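Local coordinates for acyl-CoA dehydrogenase domain protein Tcur3481 (Thermomonospora curvata, PDB 6WY9) that binds FAD and probably acts as an acyl-CoA dehydrogenase, as one chain of a four-chain assembly, at residues 28-31 with 32-36. Residues are numbered along the deposited sequence; the frame is centred on the assembly and turned at random.
Sequences RLRA and VETSE
R30 O, near the end of helix 26-33, is gripped twice by T34: firmly by the hydroxyl, OG1 to O 2.9 Å, and weakly by the backbone, N to O 3.3 Å. With chi1 at 56°, T34 OG1 lies between its own backbone N and carbonyl carbon, which turns the hydroxyl back onto the last turn, while its CG2 rests 4.0 Å from R30 CD. Just before it the helix keeps its regular pattern: V32 N bonds R28 O and E33 N bonds L29 O. The side chain of R30 folds at chi2 and chi3 and sends NE to E33 OE1 at 2.6 Å, a nearly straight salt bridge (170°). The guanidinium and carboxylate are almost coplanar, 14° apart, and OE1 meets the guanidinium edge with its anti lone pair. D327 takes R30 NH1 and R332 takes E33 OE2, so the charges alternate D327, R30, E33, R332, with R332 on helix 330-340. Were E33 an alanine, R30 NE and R332 NE would probably lose their shared carboxylate, and the bent R30 would be held at its guanidinium by D327 without the edge contact. Along another side, V32 CG2 sits over one face of the R28 guanidinium, 3.7 Å from NE, while R28 NH2 pairs with D40. Where the chain leaves the helix, V32 O accepts both S35 N and S35 OG, the hydroxyl in the carbonyl plane on a lone pair at 2.6 Å. The whole is a helix C-terminus closed by hydroxyl side chains, with an i to i+3 salt bridge, in the N-terminal helical domain of the acyl-CoA dehydrogenase fold.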
ATOM      1  N   ARG B  28     -25.930  21.868  15.075  1.00 45.05           N
ATOM      2  CA  ARG B  28     -26.910  20.780  15.174  1.00 43.06           C
ATOM      3  C   ARG B  28     -26.229  19.405  15.310  1.00 44.15           C
ATOM      4  O   ARG B  28     -26.719  18.533  16.044  1.00 43.29           O
ATOM      5  CB  ARG B  28     -27.870  20.795  13.977  1.00 42.43           C
ATOM      6  CG  ARG B  28     -28.948  19.651  14.040  1.00 41.21           C
ATOM      7  CD  ARG B  28     -29.930  19.928  15.174  1.00 42.60           C
ATOM      8  NE  ARG B  28     -31.118  19.076  15.095  1.00 44.23           N
ATOM      9  CZ  ARG B  28     -32.063  19.042  16.019  1.00 45.70           C
ATOM     10  NH1 ARG B  28     -31.970  19.809  17.097  1.00 46.00           N
ATOM     11  NH2 ARG B  28     -33.105  18.237  15.856  1.00 49.44           N
ATOM     12  N   LEU B  29     -25.080  19.203  14.654  1.00 43.24           N
ATOM     13  CA  LEU B  29     -24.387  17.926  14.798  1.00 43.11           C
ATOM     14  C   LEU B  29     -23.964  17.694  16.246  1.00 44.19           C
ATOM     15  O   LEU B  29     -24.033  16.562  16.761  1.00 44.40           O
ATOM     16  CB  LEU B  29     -23.174  17.871  13.867  1.00 43.51           C
ATOM     17  CG  LEU B  29     -23.448  17.745  12.365  1.00 44.35           C
ATOM     18  CD1 LEU B  29     -22.117  17.687  11.567  1.00 44.96           C
ATOM     19  CD2 LEU B  29     -24.421  16.574  12.010  1.00 44.05           C
ATOM     20  N   ARG B  30     -23.522  18.755  16.917  1.00 44.12           N
ATOM     21  CA  ARG B  30     -23.110  18.643  18.306  1.00 46.22           C
ATOM     22  C   ARG B  30     -24.314  18.356  19.211  1.00 44.88           C
ATOM     23  O   ARG B  30     -24.243  17.496  20.094  1.00 45.51           O
ATOM     24  CB  ARG B  30     -22.390  19.935  18.718  1.00 49.87           C
ATOM     25  CG  ARG B  30     -22.054  19.976  20.202  1.00 56.21           C
ATOM     26  CD  ARG B  30     -21.219  18.759  20.619  1.00 62.20           C
ATOM     27  NE  ARG B  30     -20.054  18.511  19.743  1.00 67.39           N
ATOM     28  CZ  ARG B  30     -18.949  19.255  19.692  1.00 72.84           C
ATOM     29  NH1 ARG B  30     -18.825  20.339  20.458  1.00 77.07           N
ATOM     30  NH2 ARG B  30     -17.966  18.931  18.857  1.00 72.54           N
ATOM     31  N   ALA B  31     -25.424  19.060  18.991  1.00 44.02           N
ATOM     32  CA  ALA B  31     -26.652  18.786  19.738  1.00 45.07           C
ATOM     33  C   ALA B  31     -27.089  17.336  19.566  1.00 45.24           C
ATOM     34  O   ALA B  31     -27.467  16.666  20.533  1.00 46.34           O
ATOM     35  CB  ALA B  31     -27.764  19.726  19.270  1.00 47.26           C
ATOM     36  N   VAL B  32     -27.063  16.826  18.336  1.00 43.36           N
ATOM     37  CA  VAL B  32     -27.608  15.487  18.128  1.00 44.38           C
ATOM     38  C   VAL B  32     -26.643  14.425  18.665  1.00 44.29           C
ATOM     39  O   VAL B  32     -27.061  13.442  19.298  1.00 45.22           O
ATOM     40  CB  VAL B  32     -27.942  15.274  16.639  1.00 44.24           C
ATOM     41  CG1 VAL B  32     -28.239  13.759  16.356  1.00 44.69           C
ATOM     42  CG2 VAL B  32     -29.174  16.104  16.286  1.00 41.78           C
ATOM     43  N   GLU B  33     -25.341  14.635  18.483  1.00 42.96           N
ATOM     44  CA  GLU B  33     -24.387  13.601  18.878  1.00 43.22           C
ATOM     45  C   GLU B  33     -24.193  13.540  20.401  1.00 44.38           C
ATOM     46  O   GLU B  33     -23.520  12.630  20.883  1.00 45.46           O
ATOM     47  CB  GLU B  33     -23.050  13.799  18.132  1.00 42.96           C
ATOM     48  CG  GLU B  33     -22.233  14.963  18.699  1.00 45.67           C
ATOM     49  CD  GLU B  33     -21.047  15.385  17.818  1.00 48.39           C
ATOM     50  OE1 GLU B  33     -20.454  16.482  18.091  1.00 48.86           O
ATOM     51  OE2 GLU B  33     -20.723  14.629  16.859  1.00 49.02           O
ATOM     52  N   THR B  34     -24.769  14.466  21.167  1.00 46.32           N
ATOM     53  CA  THR B  34     -24.784  14.391  22.624  1.00 49.95           C
ATOM     54  C   THR B  34     -26.168  14.093  23.193  1.00 52.00           C
ATOM     55  O   THR B  34     -26.364  14.193  24.415  1.00 54.83           O
ATOM     56  CB  THR B  34     -24.260  15.695  23.239  1.00 50.74           C
ATOM     57  OG1 THR B  34     -25.042  16.798  22.752  1.00 49.63           O
ATOM     58  CG2 THR B  34     -22.778  15.884  22.849  1.00 51.99           C
ATOM     59  N   SER B  35     -27.133  13.743  22.351  1.00 50.11           N
ATOM     60  CA  SER B  35     -28.477  13.415  22.819  1.00 50.20           C
ATOM     61  C   SER B  35     -28.541  11.937  23.199  1.00 51.20           C
ATOM     62  O   SER B  35     -27.605  11.175  22.958  1.00 49.15           O
ATOM     63  CB  SER B  35     -29.493  13.687  21.718  1.00 48.92           C
ATOM     64  OG  SER B  35     -29.153  12.837  20.627  1.00 46.57           O
ATOM     65  N   GLU B  36     -29.702  11.513  23.703  1.00 54.70           N
ATOM     66  CA  GLU B  36     -29.877  10.115  24.096  1.00 61.06           C
ATOM     67  C   GLU B  36     -29.964   9.197  22.883  1.00 55.77           C
ATOM     68  O   GLU B  36     -29.430   8.082  22.892  1.00 55.74           O
ATOM     69  CB  GLU B  36     -31.132   9.963  24.954  1.00 74.27           C
ATOM     70  CG  GLU B  36     -31.092  10.759  26.220  1.00 86.69           C
ATOM     71  CD  GLU B  36     -30.173  10.143  27.254  1.00 96.90           C
ATOM     72  OE1 GLU B  36     -28.938  10.332  27.143  1.00 97.48           O
ATOM     73  OE2 GLU B  36     -30.687   9.459  28.172  1.00103.81           O
TER